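Local coordinates for enoyl-CoA hydratase/isomerase family protein (Bacillus anthracis, PDB 3KQF) that probably catalyses the reversible hydration of enoyl-CoA thioesters, as a trimeric member of the crotonase superfamily, at residues M97-P102 with T151-R156; R247-Q252 with E256-M261; K74-M79 with R85-M90; V12-P17 with N49-T54. One frame throughout, in Å; residues are numbered along the deposited sequence. Where two conformers were deposited one is given.

Contacts 1, 3 and 4 are partly buried, contact 1 nearest the centre of the chain, and contact 2 is a surface contact. Contacts 1 and 3 use the same helix, 81-99: near its end Glu-99 forms an ion pair, whereas earlier along it Ala-87 meets an arginine and a selenomethionine, and Val-88 the arginine, without any hydrogen bond. Contact 4 borders contact 1, since Asn-49 packs on Leu-101 and Pro-102, but its own link is a tyrosine-carboxylate bond. Contact 2 is a local ionic network in the C-terminal part. Within one chain contacts 2 and 3 are about 51 Å apart between centres, yet Leu-251 packs on Arg-76 of the third subunit.

Contact 1. Residues M97-P102 with T151-R156; sequences MVEQLP and TQRLPR
Arg-153 NE donates to Glu-99 OE1 at 2.9 Å, and Arg-153 NH2 reaches Glu-99 OE2 at the same 2.9 Å, so that the guanidinium grips the carboxylate side-on with one nitrogen for each oxygen. Both bonds are reasonably straight. Both oxygens lie near the guanidinium plane, but the two flat groups are not coplanar: their planes are 61° apart, and the donors come from above the carboxylate. The side chains arrive from opposite directions. Glu-99 extends its CG anti to the backbone N (chi1 -163°), which carries the carboxylate off the last turn of helix 81-99 toward helix 150-158. Glu-99 was modelled in two conformers, and the pairing described belongs to one of them.

Arg-156 folds back along helix 150-158 onto Gln-152: Arg-156 NH1 bonds to Gln-152 O at 3.0 Å and to Gln-152 OE1 at 3.0 Å, while its NH2 serves Gly-222 O and Val-225 O of the second subunit. That subunit also covers the ion pair, with its Leu-227 on Glu-99 and its Leu-231 on Arg-153. The salt bridge thus ties the C-terminal end of helix 81-99 to helix 150-158 where the second subunit packs on both; the leucines probably limit water on the side of the buried arginine, while Glu-99 stays partly exposed.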
loop_
_atom_site.group_PDB
_atom_site.type_symbol
_atom_site.label_atom_id
_atom_site.label_comp_id
_atom_site.label_asym_id
_atom_site.label_seq_id
_atom_site.Cartn_x
_atom_site.Cartn_y
_atom_site.Cartn_z
HETATM N N MSE A 97 -18.466 13.988 1.822
HETATM C CA MSE A 97 -18.679 15.105 0.903
HETATM C C MSE A 97 -17.357 15.701 0.410
HETATM O O MSE A 97 -17.255 16.108 -0.757
HETATM C CB MSE A 97 -19.558 16.173 1.554
HETATM C CG MSE A 97 -20.966 15.706 1.891
HETATM SE SE MSE A 97 -21.982 17.139 2.782
HETATM C CE MSE A 97 -21.917 18.361 1.324
ATOM N N VAL A 98 -16.347 15.754 1.288
ATOM C CA VAL A 98 -15.017 16.257 0.894
ATOM C C VAL A 98 -14.427 15.310 -0.124
ATOM O O VAL A 98 -13.963 15.723 -1.187
ATOM C CB VAL A 98 -14.022 16.312 2.092
ATOM C CG1 VAL A 98 -12.569 16.574 1.579
ATOM C CG2 VAL A 98 -14.449 17.347 3.097
ATOM N N GLU A 99 -14.480 14.024 0.195
ATOM C CA GLU A 99 -13.904 13.001 -0.644
ATOM C C GLU A 99 -14.558 12.956 -2.022
ATOM O O GLU A 99 -13.864 12.797 -3.025
ATOM C CB GLU A 99 -14.006 11.644 0.054
ATOM C CG GLU A 99 -13.114 10.590 -0.524
ATOM C CD GLU A 99 -13.031 9.359 0.355
ATOM O OE1 GLU A 99 -11.892 8.941 0.684
ATOM O OE2 GLU A 99 -14.096 8.834 0.749
ATOM N N GLN A 100 -15.875 13.134 -2.066
ATOM C CA GLN A 100 -16.627 13.098 -3.328
ATOM C C GLN A 100 -16.744 14.387 -4.144
ATOM O O GLN A 100 -17.413 14.392 -5.174
ATOM C CB GLN A 100 -18.001 12.497 -3.066
ATOM C CG GLN A 100 -17.899 11.056 -2.581
ATOM C CD GLN A 100 -19.225 10.488 -2.122
ATOM O OE1 GLN A 100 -20.264 11.128 -2.264
ATOM N NE2 GLN A 100 -19.194 9.281 -1.548
ATOM N N LEU A 101 -16.096 15.463 -3.719
ATOM C CA LEU A 101 -16.063 16.668 -4.546
ATOM C C LEU A 101 -15.400 16.308 -5.878
ATOM O O LEU A 101 -14.454 15.504 -5.912
ATOM C CB LEU A 101 -15.245 17.767 -3.901
ATOM C CG LEU A 101 -15.889 18.562 -2.792
ATOM C CD1 LEU A 101 -14.838 19.503 -2.182
ATOM C CD2 LEU A 101 -17.109 19.315 -3.336
ATOM N N PRO A 102 -15.893 16.883 -6.985
ATOM C CA PRO A 102 -15.271 16.557 -8.254
ATOM C C PRO A 102 -13.850 17.062 -8.342
ATOM O O PRO A 102 -13.018 16.494 -9.060
ATOM C CB PRO A 102 -16.153 17.294 -9.288
ATOM C CG PRO A 102 -16.919 18.281 -8.528
ATOM C CD PRO A 102 -17.096 17.716 -7.157
ATOM N N THR A 151 -10.332 4.309 10.445
ATOM C CA THR A 151 -9.975 2.886 10.415
ATOM C C THR A 151 -9.917 2.317 8.989
ATOM O O THR A 151 -9.397 1.222 8.775
ATOM C CB THR A 151 -10.989 1.996 11.219
ATOM O OG1 THR A 151 -12.239 1.958 10.536
ATOM C CG2 THR A 151 -11.180 2.502 12.644
ATOM N N GLN A 152 -10.530 3.034 8.051
ATOM C CA GLN A 152 -10.602 2.635 6.638
ATOM C C GLN A 152 -9.643 3.415 5.721
ATOM O O GLN A 152 -8.908 2.814 4.926
ATOM C CB GLN A 152 -12.034 2.824 6.164
ATOM C CG GLN A 152 -13.031 2.056 7.028
ATOM C CD GLN A 152 -12.661 0.602 7.103
ATOM O OE1 GLN A 152 -12.527 -0.062 6.056
ATOM N NE2 GLN A 152 -12.470 0.083 8.334
ATOM N N ARG A 153 -9.628 4.747 5.812
ATOM C CA ARG A 153 -8.745 5.536 4.953
ATOM C C ARG A 153 -7.264 5.456 5.339
ATOM O O ARG A 153 -6.398 5.520 4.468
ATOM C CB ARG A 153 -9.200 7.007 4.882
ATOM C CG ARG A 153 -10.638 7.170 4.329
ATOM C CD ARG A 153 -11.004 8.630 4.055
ATOM N NE ARG A 153 -12.345 8.746 3.500
ATOM C CZ ARG A 153 -13.455 8.958 4.209
ATOM N NH1 ARG A 153 -13.410 9.104 5.525
ATOM N NH2 ARG A 153 -14.634 9.013 3.592
ATOM N N LEU A 154 -6.958 5.287 6.626
ATOM C CA LEU A 154 -5.559 5.237 7.029
ATOM C C LEU A 154 -4.853 3.971 6.499
ATOM O O LEU A 154 -3.802 4.083 5.896
ATOM C CB LEU A 154 -5.394 5.352 8.554
ATOM C CG LEU A 154 -3.951 5.561 9.031
ATOM C CD1 LEU A 154 -3.313 6.860 8.491
ATOM C CD2 LEU A 154 -3.864 5.538 10.540
ATOM N N PRO A 155 -5.428 2.771 6.716
ATOM C CA PRO A 155 -4.676 1.617 6.176
ATOM C C PRO A 155 -4.620 1.595 4.661
ATOM O O PRO A 155 -3.678 1.047 4.086
ATOM C CB PRO A 155 -5.444 0.390 6.705
ATOM C CG PRO A 155 -6.789 0.901 7.076
ATOM C CD PRO A 155 -6.595 2.349 7.498
ATOM N N ARG A 156 -5.623 2.178 4.010
ATOM C CA ARG A 156 -5.630 2.231 2.576
ATOM C C ARG A 156 -4.480 3.105 2.074
ATOM O O ARG A 156 -3.849 2.774 1.066
ATOM C CB ARG A 156 -6.977 2.707 2.029
ATOM C CG ARG A 156 -8.021 1.612 2.061
ATOM C CD ARG A 156 -9.365 2.097 1.650
ATOM N NE ARG A 156 -10.310 0.975 1.517
ATOM C CZ ARG A 156 -10.877 0.335 2.533
ATOM N NH1 ARG A 156 -10.642 0.683 3.793
ATOM N NH2 ARG A 156 -11.714 -0.664 2.292
#

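Contact 2. Residues R247-Q252 with E256-M261; sequences RLEGLQ and EKRTPM
Glu-249 and Arg-258 meet with their side chains crossing at about a right angle, and the guanidinium presents its NH1-NH2 end to the carboxylate. Arg-258 NH1 to Glu-249 OE2 measures 2.8 Å and Arg-258 NH2 to Glu-249 OE1 3.1 Å, both nearly straight. The oxygens lie in the guanidinium plane, yet the carboxylate is turned 38° from it, so the nitrogens approach from above the carboxylate. Glu-249 OE2 has a second donor: Met-261 N, 2.8 Å away, uses the lone pair directed away from the other oxygen. The bend of Glu-249 at chi2 (68°) folds its carboxylate over to these partners, and Pro-260 CB rests 4.1 Å from Glu-249 CG.

The other edge of the arginine belongs to Glu-256, whose OE1 accepts from Arg-258 NE at 2.7 Å in the guanidinium plane. Its second oxygen turns to Gln-252, where amide and carboxylate planes are 59° apart and the bond from Gln-252 NE2 to Glu-256 OE2 is weak. On the backbone, Glu-256 N bonds to Gln-252 O at 2.8 Å, and Lys-257, with positive phi, ends helix 245-255 in a Schellman motif. Beyond the turn, Pro-260 packs on Thr-141 of the third subunit. One arginine therefore shares its charge between two glutamates, one from the helix and one from its end; all three N-H-bearing nitrogens are engaged, which fixes the guanidinium's rotation and ties the returning chain to the helix it has just left.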
loop_
_atom_site.group_PDB
_atom_site.type_symbol
_atom_site.label_atom_id
_atom_site.label_comp_id
_atom_site.label_asym_id
_atom_site.label_seq_id
_atom_site.Cartn_x
_atom_site.Cartn_y
_atom_site.Cartn_z
ATOM N N ARG A 247 -8.632 18.637 -25.283
ATOM C CA ARG A 247 -7.620 17.708 -25.817
ATOM C C ARG A 247 -6.969 18.275 -27.067
ATOM O O ARG A 247 -5.755 18.156 -27.256
ATOM C CB ARG A 247 -8.223 16.341 -26.133
ATOM C CG ARG A 247 -7.262 15.404 -26.827
ATOM C CD ARG A 247 -7.916 14.075 -27.112
ATOM N NE ARG A 247 -7.093 13.239 -27.983
ATOM C CZ ARG A 247 -7.093 13.290 -29.314
ATOM N NH1 ARG A 247 -6.300 12.475 -29.999
ATOM N NH2 ARG A 247 -7.872 14.150 -29.967
ATOM N N LEU A 248 -7.781 18.897 -27.920
ATOM C CA LEU A 248 -7.292 19.502 -29.150
ATOM C C LEU A 248 -6.346 20.672 -28.841
ATOM O O LEU A 248 -5.304 20.821 -29.486
ATOM C CB LEU A 248 -8.468 19.946 -30.033
ATOM C CG LEU A 248 -9.387 18.789 -30.438
ATOM C CD1 LEU A 248 -10.619 19.294 -31.179
ATOM C CD2 LEU A 248 -8.611 17.762 -31.269
ATOM N N GLU A 249 -6.719 21.502 -27.865
ATOM C CA GLU A 249 -5.877 22.615 -27.417
ATOM C C GLU A 249 -4.539 22.094 -26.889
ATOM O O GLU A 249 -3.505 22.735 -27.092
ATOM C CB GLU A 249 -6.593 23.435 -26.319
ATOM C CG GLU A 249 -5.723 24.422 -25.517
ATOM C CD GLU A 249 -5.205 25.619 -26.305
ATOM O OE1 GLU A 249 -5.505 25.747 -27.517
ATOM O OE2 GLU A 249 -4.500 26.457 -25.690
ATOM N N GLY A 250 -4.572 20.949 -26.203
ATOM C CA GLY A 250 -3.360 20.326 -25.663
ATOM C C GLY A 250 -2.406 19.956 -26.787
ATOM O O GLY A 250 -1.207 20.247 -26.729
ATOM N N LEU A 251 -2.959 19.349 -27.837
ATOM C CA LEU A 251 -2.181 18.938 -28.991
ATOM C C LEU A 251 -1.581 20.145 -29.711
ATOM O O LEU A 251 -0.390 20.160 -29.979
ATOM C CB LEU A 251 -3.048 18.128 -29.959
ATOM C CG LEU A 251 -3.560 16.786 -29.430
ATOM C CD1 LEU A 251 -4.653 16.204 -30.332
ATOM C CD2 LEU A 251 -2.408 15.808 -29.263
ATOM N N GLN A 252 -2.409 21.157 -29.987
ATOM C CA GLN A 252 -1.974 22.373 -30.694
ATOM C C GLN A 252 -0.917 23.119 -29.873
ATOM O O GLN A 252 0.074 23.597 -30.424
ATOM C CB GLN A 252 -3.179 23.288 -30.974
ATOM C CG GLN A 252 -2.922 24.506 -31.889
ATOM C CD GLN A 252 -2.774 24.156 -33.370
ATOM O OE1 GLN A 252 -2.756 22.983 -33.755
ATOM N NE2 GLN A 252 -2.684 25.186 -34.207
ATOM N N GLU A 256 2.808 23.888 -31.052
ATOM C CA GLU A 256 3.247 25.286 -31.091
ATOM C C GLU A 256 4.188 25.661 -29.931
ATOM O O GLU A 256 4.553 26.828 -29.780
ATOM C CB GLU A 256 2.031 26.224 -31.093
ATOM C CG GLU A 256 1.106 26.060 -32.299
ATOM C CD GLU A 256 -0.085 27.013 -32.274
ATOM O OE1 GLU A 256 -0.278 27.717 -31.263
ATOM O OE2 GLU A 256 -0.835 27.061 -33.270
ATOM N N LYS A 257 4.563 24.681 -29.111
ATOM C CA LYS A 257 5.459 24.909 -27.970
ATOM C C LYS A 257 5.079 26.156 -27.147
ATOM O O LYS A 257 5.914 27.031 -26.895
ATOM C CB LYS A 257 6.922 24.979 -28.448
ATOM C CG LYS A 257 7.450 23.650 -29.009
ATOM C CD LYS A 257 8.913 23.747 -29.436
ATOM C CE LYS A 257 9.439 22.405 -29.935
ATOM N NZ LYS A 257 10.860 22.488 -30.386
ATOM N N ARG A 258 3.808 26.227 -26.757
ATOM C CA ARG A 258 3.280 27.328 -25.937
ATOM C C ARG A 258 2.423 26.718 -24.832
ATOM O O ARG A 258 2.095 25.534 -24.892
ATOM C CB ARG A 258 2.410 28.265 -26.768
ATOM C CG ARG A 258 1.172 27.580 -27.337
ATOM C CD ARG A 258 0.210 28.557 -27.947
ATOM N NE ARG A 258 -0.869 27.851 -28.620
ATOM C CZ ARG A 258 -1.962 27.378 -28.030
ATOM N NH1 ARG A 258 -2.158 27.533 -26.723
ATOM N NH2 ARG A 258 -2.873 26.750 -28.763
ATOM N N THR A 259 2.032 27.525 -23.848
ATOM C CA THR A 259 1.216 27.030 -22.727
ATOM C C THR A 259 -0.234 26.814 -23.158
ATOM O O THR A 259 -0.818 27.682 -23.792
ATOM C CB THR A 259 1.201 28.022 -21.560
ATOM O OG1 THR A 259 2.542 28.392 -21.216
ATOM C CG2 THR A 259 0.502 27.399 -20.342
ATOM N N PRO A 260 -0.827 25.660 -22.802
ATOM C CA PRO A 260 -2.211 25.465 -23.207
ATOM C C PRO A 260 -3.169 26.253 -22.304
ATOM O O PRO A 260 -2.859 26.503 -21.139
ATOM C CB PRO A 260 -2.410 23.950 -23.068
ATOM C CG PRO A 260 -1.450 23.540 -21.977
ATOM C CD PRO A 260 -0.272 24.486 -22.093
HETATM N N MSE A 261 -4.289 26.689 -22.868
HETATM C CA MSE A 261 -5.314 27.424 -22.125
HETATM C C MSE A 261 -6.595 26.615 -22.142
HETATM O O MSE A 261 -7.448 26.767 -23.029
HETATM C CB MSE A 261 -5.532 28.828 -22.709
HETATM C CG MSE A 261 -4.556 29.865 -22.195
HETATM SE SE MSE A 261 -4.743 31.591 -23.089
HETATM C CE MSE A 261 -6.675 31.591 -23.407
#

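Contact 3. Residues K74-M79 with R85-M90; sequences KERAGM and RHAVSM
Arg-76, the last residue of the short helix 73-76, lays one face of its guanidinium over Ala-87 and the backbone N of Val-88. Arg-76 NE is 3.6 Å from Ala-87 CB and Arg-76 CZ 4.0 Å, while Arg-76 NH1 stands 4.1 Å from Val-88 CG2, the two side chains crossing at about a right angle. A bend at chi2 (-60°) brings the group round to helix 81-99. With Ala-87 CB over it and no hydrogen bond between the segments, the guanidinium face makes van der Waals contact here. Arg-76 was modelled in two conformers, and the details concern one. Its side chain also packs on Tyr-238 of the second subunit, as does Val-88.

Ala-77, the first residue to leave the helix, is the second of a type II beta turn running from Arg-76 to Met-79, closed by Met-79 N to Arg-76 O at 3.0 Å. Gly-78 takes the third position with a phi of 80°, which suits glycine. The turn joins two helices of the crotonase fold; the loop preceding helix 73-76 is, in relatives, a source of one oxyanion-hole amide.

After the turn comes Met-79, a selenomethionine with its chain extended beyond CG. Met-79 SE approaches Ala-87 CB at 4.0 Å and Met-79 CE at 4.1 Å, so the one small methyl group is shared between selenium and arginine. Leu-35 of helix 35-49 touches both Met-79 and Ala-87.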
loop_
_atom_site.group_PDB
_atom_site.type_symbol
_atom_site.label_atom_id
_atom_site.label_comp_id
_atom_site.label_asym_id
_atom_site.label_seq_id
_atom_site.Cartn_x
_atom_site.Cartn_y
_atom_site.Cartn_z
ATOM N N LYS A 74 -15.972 19.348 24.229
ATOM C CA LYS A 74 -16.754 20.159 25.150
ATOM C C LYS A 74 -18.218 19.965 24.811
ATOM O O LYS A 74 -19.046 19.831 25.703
ATOM C CB LYS A 74 -16.349 21.632 25.076
ATOM C CG LYS A 74 -14.968 21.904 25.634
ATOM C CD LYS A 74 -14.592 23.359 25.496
ATOM C CE LYS A 74 -13.189 23.632 25.997
ATOM N NZ LYS A 74 -12.860 25.079 25.876
ATOM N N GLU A 75 -18.523 19.930 23.514
ATOM C CA GLU A 75 -19.889 19.695 23.031
ATOM C C GLU A 75 -20.336 18.237 23.219
ATOM O O GLU A 75 -21.497 17.974 23.561
ATOM C CB GLU A 75 -19.985 20.076 21.551
ATOM C CG GLU A 75 -21.355 19.887 20.912
ATOM C CD GLU A 75 -21.432 20.480 19.517
ATOM O OE1 GLU A 75 -20.499 20.268 18.711
ATOM O OE2 GLU A 75 -22.438 21.155 19.218
ATOM N N ARG A 76 -19.411 17.296 23.009
ATOM C CA ARG A 76 -19.725 15.875 23.129
ATOM C C ARG A 76 -20.072 15.434 24.556
ATOM O O ARG A 76 -20.930 14.572 24.745
ATOM C CB ARG A 76 -18.563 15.010 22.616
ATOM C CG ARG A 76 -18.269 15.131 21.136
ATOM C CD ARG A 76 -19.473 14.733 20.277
ATOM N NE ARG A 76 -19.112 14.601 18.866
ATOM C CZ ARG A 76 -18.573 13.508 18.323
ATOM N NH1 ARG A 76 -18.303 12.437 19.067
ATOM N NH2 ARG A 76 -18.288 13.487 17.030
ATOM N N ALA A 77 -19.390 16.007 25.544
ATOM C CA ALA A 77 -19.626 15.644 26.954
ATOM C C ALA A 77 -21.085 15.644 27.375
ATOM O O ALA A 77 -21.798 16.645 27.235
ATOM C CB ALA A 77 -18.817 16.551 27.896
ATOM N N GLY A 78 -21.520 14.502 27.899
ATOM C CA GLY A 78 -22.886 14.341 28.385
ATOM C C GLY A 78 -23.961 14.088 27.342
ATOM O O GLY A 78 -25.125 13.949 27.692
HETATM N N MSE A 79 -23.594 14.025 26.063
HETATM C CA MSE A 79 -24.585 13.767 25.020
HETATM C C MSE A 79 -25.252 12.423 25.259
HETATM O O MSE A 79 -24.595 11.454 25.665
HETATM C CB MSE A 79 -23.950 13.747 23.628
HETATM C CG MSE A 79 -23.754 15.077 22.955
HETATM SE SE MSE A 79 -23.128 14.775 21.113
HETATM C CE MSE A 79 -23.360 16.586 20.445
ATOM N N ARG A 85 -24.919 9.412 18.168
ATOM C CA ARG A 85 -25.088 8.870 16.818
ATOM C C ARG A 85 -25.250 9.958 15.763
ATOM O O ARG A 85 -24.702 9.845 14.671
ATOM C CB ARG A 85 -26.271 7.905 16.746
ATOM C CG ARG A 85 -26.085 6.678 17.572
ATOM C CD ARG A 85 -27.116 5.624 17.226
ATOM N NE ARG A 85 -26.981 4.484 18.111
ATOM C CZ ARG A 85 -27.751 4.246 19.158
ATOM N NH1 ARG A 85 -28.776 5.047 19.450
ATOM N NH2 ARG A 85 -27.520 3.168 19.895
ATOM N N HIS A 86 -25.998 11.008 16.088
ATOM C CA HIS A 86 -26.211 12.107 15.158
ATOM C C HIS A 86 -24.917 12.875 14.919
ATOM O O HIS A 86 -24.617 13.248 13.782
ATOM C CB HIS A 86 -27.303 13.068 15.653
ATOM C CG HIS A 86 -27.403 14.324 14.840
ATOM N ND1 HIS A 86 -26.811 15.507 15.225
ATOM C CD2 HIS A 86 -27.990 14.567 13.644
ATOM C CE1 HIS A 86 -27.047 16.432 14.311
ATOM N NE2 HIS A 86 -27.759 15.887 13.340
ATOM N N ALA A 87 -24.147 13.095 15.984
ATOM C CA ALA A 87 -22.890 13.842 15.877
ATOM C C ALA A 87 -21.854 13.077 15.065
ATOM O O ALA A 87 -21.197 13.656 14.185
ATOM C CB ALA A 87 -22.344 14.176 17.243
ATOM N N VAL A 88 -21.710 11.781 15.334
ATOM C CA VAL A 88 -20.750 10.971 14.577
ATOM C C VAL A 88 -21.217 10.915 13.118
ATOM O O VAL A 88 -20.396 10.999 12.197
ATOM C CB VAL A 88 -20.543 9.575 15.191
ATOM C CG1 VAL A 88 -19.420 8.855 14.505
ATOM C CG2 VAL A 88 -20.193 9.706 16.669
ATOM N N SER A 89 -22.532 10.842 12.904
ATOM C CA SER A 89 -23.081 10.843 11.553
ATOM C C SER A 89 -22.747 12.138 10.798
ATOM O O SER A 89 -22.390 12.108 9.606
ATOM C CB SER A 89 -24.587 10.615 11.583
ATOM O OG SER A 89 -25.106 10.684 10.271
HETATM N N MSE A 90 -22.860 13.266 11.491
HETATM C CA MSE A 90 -22.551 14.558 10.897
HETATM C C MSE A 90 -21.091 14.632 10.448
HETATM O O MSE A 90 -20.799 15.100 9.344
HETATM C CB MSE A 90 -22.883 15.682 11.883
HETATM C CG MSE A 90 -24.363 15.892 12.043
HETATM SE SE MSE A 90 -25.134 16.494 10.359
HETATM C CE MSE A 90 -24.267 18.236 10.266
#

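Contact 4. Residues V12-P17 with N49-T54; sequences VDYATP and NEEANT
Tyr-14 crosses from the end of strand 10-13 to the loop at Glu-51 and Thr-54, its side chain and that of Glu-51 approaching from opposite directions. From CB, the first torsion (chi1 -70°) sets CG beside the backbone N and sends the ring toward the loop. On the way the side chain passes Val-20 of strand 19-24 and Ile-48 of helix 35-49. At the ring edge, CE2 is the first atom to meet the loop: Tyr-14 CE2 lies 3.3 Å from Glu-51 OE1 and 3.9 Å from Thr-54 OG1, both oxygens near the ring plane. Next, Tyr-14 CZ comes within 3.5 Å of Glu-51 OE2. At the tip, Tyr-14 OH donates to Glu-51 OE2 at 2.6 Å, a short but weak hydrogen bond, with ring and carboxylate planes 54° apart.

The carboxylate has a partner inside its own loop. Thr-54 OG1 donates to Glu-51 OE1 at 2.6 Å from the anti side, 33° out of the carboxylate plane, and Thr-54 N bonds to Glu-51 O at 3.3 Å. Arg-213 NH2 also bonds to Glu-51 O. Strand 10-13 is an edge strand of the sheet, antiparallel to strand 19-24, and the loop leads from helix 35-49 into strand 56-61, parallel to 19-24; the contact thus joins the edge hairpin to the connection of a beta-alpha-beta crossover in the crotonase fold.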
loop_
_atom_site.group_PDB
_atom_site.type_symbol
_atom_site.label_atom_id
_atom_site.label_comp_id
_atom_site.label_asym_id
_atom_site.label_seq_id
_atom_site.Cartn_x
_atom_site.Cartn_y
_atom_site.Cartn_z
ATOM N N VAL A 12 -14.063 31.258 3.672
ATOM C CA VAL A 12 -13.915 30.753 2.302
ATOM C C VAL A 12 -13.257 31.855 1.497
ATOM O O VAL A 12 -13.719 32.991 1.531
ATOM C CB VAL A 12 -15.260 30.386 1.667
ATOM C CG1 VAL A 12 -15.062 29.925 0.224
ATOM C CG2 VAL A 12 -15.951 29.306 2.455
ATOM N N ASP A 13 -12.162 31.535 0.809
ATOM C CA ASP A 13 -11.441 32.528 0.011
ATOM C C ASP A 13 -11.193 32.052 -1.425
ATOM O O ASP A 13 -10.533 31.011 -1.650
ATOM C CB ASP A 13 -10.116 32.890 0.677
ATOM C CG ASP A 13 -9.373 34.012 -0.050
ATOM O OD1 ASP A 13 -9.975 34.708 -0.905
ATOM O OD2 ASP A 13 -8.178 34.209 0.244
ATOM N N TYR A 14 -11.736 32.831 -2.368
ATOM C CA TYR A 14 -11.619 32.614 -3.814
ATOM C C TYR A 14 -10.635 33.611 -4.431
ATOM O O TYR A 14 -10.769 33.977 -5.598
ATOM C CB TYR A 14 -12.975 32.841 -4.510
ATOM C CG TYR A 14 -14.039 31.810 -4.242
ATOM C CD1 TYR A 14 -14.889 31.926 -3.155
ATOM C CD2 TYR A 14 -14.231 30.743 -5.120
ATOM C CE1 TYR A 14 -15.874 30.984 -2.918
ATOM C CE2 TYR A 14 -15.218 29.803 -4.895
ATOM C CZ TYR A 14 -16.040 29.932 -3.798
ATOM O OH TYR A 14 -17.014 28.993 -3.565
ATOM N N ALA A 15 -9.658 34.062 -3.653
ATOM C CA ALA A 15 -8.686 35.038 -4.131
ATOM C C ALA A 15 -7.950 34.546 -5.370
ATOM O O ALA A 15 -7.819 35.281 -6.341
ATOM C CB ALA A 15 -7.684 35.395 -3.020
ATOM N N THR A 16 -7.497 33.291 -5.326
ATOM C CA THR A 16 -6.743 32.695 -6.418
ATOM C C THR A 16 -7.679 32.077 -7.465
ATOM O O THR A 16 -8.503 31.221 -7.128
ATOM C CB THR A 16 -5.808 31.608 -5.870
ATOM O OG1 THR A 16 -5.076 32.133 -4.748
ATOM C CG2 THR A 16 -4.844 31.117 -6.959
ATOM N N PRO A 17 -7.548 32.493 -8.737
ATOM C CA PRO A 17 -8.404 31.967 -9.821
ATOM C C PRO A 17 -8.443 30.430 -9.921
ATOM O O PRO A 17 -7.393 29.777 -9.853
ATOM C CB PRO A 17 -7.776 32.561 -11.077
ATOM C CG PRO A 17 -7.124 33.808 -10.616
ATOM C CD PRO A 17 -6.654 33.562 -9.223
ATOM N N ASN A 49 -19.426 21.821 -4.978
ATOM C CA ASN A 49 -19.753 20.649 -5.768
ATOM C C ASN A 49 -20.337 21.020 -7.158
ATOM O O ASN A 49 -20.130 20.292 -8.136
ATOM C CB ASN A 49 -20.731 19.760 -4.976
ATOM C CG ASN A 49 -20.861 18.381 -5.549
ATOM O OD1 ASN A 49 -19.956 17.556 -5.401
ATOM N ND2 ASN A 49 -22.023 18.080 -6.124
ATOM N N GLU A 50 -21.033 22.157 -7.226
ATOM C CA GLU A 50 -21.663 22.634 -8.457
ATOM C C GLU A 50 -20.915 23.781 -9.146
ATOM O O GLU A 50 -21.430 24.377 -10.091
ATOM C CB GLU A 50 -23.102 23.070 -8.146
ATOM C CG GLU A 50 -23.971 21.938 -7.622
ATOM C CD GLU A 50 -24.245 20.877 -8.672
ATOM O OE1 GLU A 50 -24.752 21.225 -9.762
ATOM O OE2 GLU A 50 -23.992 19.686 -8.395
ATOM N N GLU A 51 -19.704 24.081 -8.689
ATOM C CA GLU A 51 -18.907 25.164 -9.279
ATOM C C GLU A 51 -17.971 24.674 -10.385
ATOM O O GLU A 51 -16.894 24.162 -10.110
ATOM C CB GLU A 51 -18.098 25.899 -8.208
ATOM C CG GLU A 51 -18.910 26.851 -7.348
ATOM C CD GLU A 51 -18.077 27.504 -6.245
ATOM O OE1 GLU A 51 -16.864 27.202 -6.129
ATOM O OE2 GLU A 51 -18.639 28.317 -5.487
ATOM N N ALA A 52 -18.394 24.846 -11.634
ATOM C CA ALA A 52 -17.587 24.474 -12.790
ATOM C C ALA A 52 -16.297 25.325 -12.939
ATOM O O ALA A 52 -15.305 24.865 -13.518
ATOM C CB ALA A 52 -18.437 24.576 -14.063
ATOM N N ASN A 53 -16.322 26.550 -12.422
ATOM C CA ASN A 53 -15.168 27.450 -12.500
ATOM C C ASN A 53 -14.099 27.108 -11.452
ATOM O O ASN A 53 -12.948 27.539 -11.565
ATOM C CB ASN A 53 -15.627 28.897 -12.314
ATOM C CG ASN A 53 -14.519 29.903 -12.559
ATOM O OD1 ASN A 53 -13.561 29.633 -13.288
ATOM N ND2 ASN A 53 -14.657 31.085 -11.968
ATOM N N THR A 54 -14.481 26.347 -10.432
ATOM C CA THR A 54 -13.549 25.962 -9.357
ATOM C C THR A 54 -12.858 24.655 -9.712
ATOM O O THR A 54 -13.507 23.619 -9.865
ATOM C CB THR A 54 -14.261 25.841 -8.012
ATOM O OG1 THR A 54 -14.798 27.121 -7.663
ATOM C CG2 THR A 54 -13.289 25.393 -6.916
#